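Local coordinates for protein titin (Homo sapiens, PDB 3LCY) that spans the sarcomere of striated muscle as a giant scaffold and molecular spring and, as a serine/threonine kinase, probably takes part in signalling, at residues E23-S28 and S93-Q98. Numbering follows the deposited sequence.
Sequences EAAQLS and SKLLLQ
Ala25 faces Leu95 and Leu27 faces Ser93 across two strands that run in opposite senses, with CA atoms 7.7 Å apart in the first pair and 8.0 Å in the second; the strands meet through side chains, their backbone ladders each belonging to a separate sheet. At the first pair both methyls of Leu95 reach the single methyl of Ala25, CD1 at 3.6 Å from Ala25 CB and CD2 at 3.8 Å from that same atom, a forked leucine end set against a small side chain. The fork gets there because Leu95 CG extends anti to the backbone N (chi1 174°), carrying both branches across. Two residues on, Leu27 sends a single branch over: its CD2 lies 3.6 Å from Ser93 OG, a van der Waals contact with a hydroxyl whose polar needs are met by the carbonyl oxygen of Lys15. The buried hydroxyl can therefore sit beside a methyl group. Tyr78 touches both Leu27 and Leu95, while Thr19 touches Ala25 and Leu95, so neighbouring strands continue the same core. On the backbone, Ala25 pairs with Val67 and Leu27 with Leu65 in one sheet, whereas Ser93 pairs with Tyr78 and Lys94 with Val17 in the other. This is the face-to-face packing of two beta sheets in the sandwich of an I-set immunoglobulin domain, joining strands B and G.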
loop_
_atom_site.group_PDB
_atom_site.type_symbol
_atom_site.label_atom_id
_atom_site.label_comp_id
_atom_site.label_asym_id
_atom_site.label_seq_id
_atom_site.Cartn_x
_atom_site.Cartn_y
_atom_site.Cartn_z
ATOM N N GLU A 23 11.592 4.756 5.304
ATOM C CA GLU A 23 12.127 5.028 6.634
ATOM C C GLU A 23 11.648 3.997 7.650
ATOM O O GLU A 23 10.806 3.154 7.344
ATOM C CB GLU A 23 11.741 6.437 7.088
ATOM C CG GLU A 23 12.319 7.538 6.218
ATOM C CD GLU A 23 13.837 7.567 6.249
ATOM O OE1 GLU A 23 14.426 7.107 7.251
ATOM O OE2 GLU A 23 14.442 8.056 5.271
ATOM N N ALA A 24 12.190 4.071 8.860
ATOM C CA ALA A 24 11.853 3.123 9.914
ATOM C C ALA A 24 10.518 3.456 10.573
ATOM O O ALA A 24 10.170 4.626 10.742
ATOM C CB ALA A 24 12.958 3.076 10.957
ATOM N N ALA A 25 9.779 2.416 10.943
ATOM C CA ALA A 25 8.512 2.579 11.642
ATOM C C ALA A 25 8.538 1.809 12.956
ATOM O O ALA A 25 8.820 0.612 12.978
ATOM C CB ALA A 25 7.360 2.108 10.771
ATOM N N GLN A 26 8.254 2.508 14.050
ATOM C CA GLN A 26 8.223 1.883 15.368
ATOM C C GLN A 26 6.797 1.638 15.847
ATOM O O GLN A 26 6.039 2.579 16.080
ATOM C CB GLN A 26 8.980 2.732 16.394
ATOM C CG GLN A 26 10.492 2.562 16.354
ATOM C CD GLN A 26 11.205 3.404 17.397
ATOM O OE1 GLN A 26 11.588 2.907 18.457
ATOM N NE2 GLN A 26 11.387 4.685 17.100
ATOM N N LEU A 27 6.437 0.367 15.987
ATOM C CA LEU A 27 5.144 0.001 16.550
ATOM C C LEU A 27 5.354 -0.549 17.953
ATOM O O LEU A 27 5.981 -1.593 18.132
ATOM C CB LEU A 27 4.433 -1.028 15.671
ATOM C CG LEU A 27 4.153 -0.605 14.226
ATOM C CD1 LEU A 27 5.115 -1.294 13.268
ATOM C CD2 LEU A 27 2.710 -0.906 13.847
ATOM N N SER A 28 4.837 0.158 18.951
ATOM C CA SER A 28 5.107 -0.198 20.338
ATOM C C SER A 28 3.846 -0.421 21.168
ATOM O O SER A 28 2.766 0.064 20.829
ATOM C CB SER A 28 5.980 0.873 20.996
ATOM O OG SER A 28 6.327 0.508 22.319
ATOM N N SER A 93 -2.433 -2.764 15.517
ATOM C CA SER A 93 -2.552 -1.404 15.010
ATOM C C SER A 93 -2.049 -1.374 13.572
ATOM O O SER A 93 -1.495 -2.360 13.086
ATOM C CB SER A 93 -1.764 -0.425 15.883
ATOM O OG SER A 93 -0.369 -0.617 15.736
ATOM N N LYS A 94 -2.244 -0.253 12.889
ATOM C CA LYS A 94 -1.870 -0.162 11.483
ATOM C C LYS A 94 -0.719 0.802 11.225
ATOM O O LYS A 94 -0.515 1.763 11.967
ATOM C CB LYS A 94 -3.075 0.230 10.627
ATOM C CG LYS A 94 -4.134 -0.848 10.522
ATOM C CD LYS A 94 -5.320 -0.367 9.709
ATOM C CE LYS A 94 -6.347 -1.470 9.532
ATOM N NZ LYS A 94 -7.590 -0.971 8.885
ATOM N N LEU A 95 0.026 0.531 10.160
ATOM C CA LEU A 95 1.109 1.404 9.733
ATOM C C LEU A 95 0.682 2.183 8.497
ATOM O O LEU A 95 0.342 1.596 7.471
ATOM C CB LEU A 95 2.368 0.590 9.432
ATOM C CG LEU A 95 3.544 1.362 8.828
ATOM C CD1 LEU A 95 3.918 2.545 9.707
ATOM C CD2 LEU A 95 4.741 0.446 8.607
ATOM N N LEU A 96 0.684 3.506 8.605
ATOM C CA LEU A 96 0.326 4.361 7.480
ATOM C C LEU A 96 1.581 4.954 6.853
ATOM O O LEU A 96 2.409 5.550 7.541
ATOM C CB LEU A 96 -0.630 5.474 7.919
ATOM C CG LEU A 96 -2.079 5.089 8.237
ATOM C CD1 LEU A 96 -2.156 4.103 9.392
ATOM C CD2 LEU A 96 -2.897 6.330 8.544
ATOM N N LEU A 97 1.719 4.785 5.544
ATOM C CA LEU A 97 2.898 5.268 4.841
ATOM C C LEU A 97 2.702 6.679 4.304
ATOM O O LEU A 97 1.574 7.141 4.129
ATOM C CB LEU A 97 3.264 4.326 3.694
ATOM C CG LEU A 97 3.604 2.888 4.080
ATOM C CD1 LEU A 97 3.961 2.081 2.844
ATOM C CD2 LEU A 97 4.740 2.854 5.089
ATOM N N GLN A 98 3.816 7.356 4.049
ATOM C CA GLN A 98 3.797 8.674 3.433
ATOM C C GLN A 98 4.729 8.692 2.227
ATOM O O GLN A 98 5.912 8.370 2.341
ATOM C CB GLN A 98 4.214 9.747 4.439
ATOM C CG GLN A 98 3.265 9.903 5.611
ATOM C CD GLN A 98 3.778 10.883 6.645
ATOM O OE1 GLN A 98 3.376 10.842 7.807
ATOM N NE2 GLN A 98 4.676 11.768 6.228
#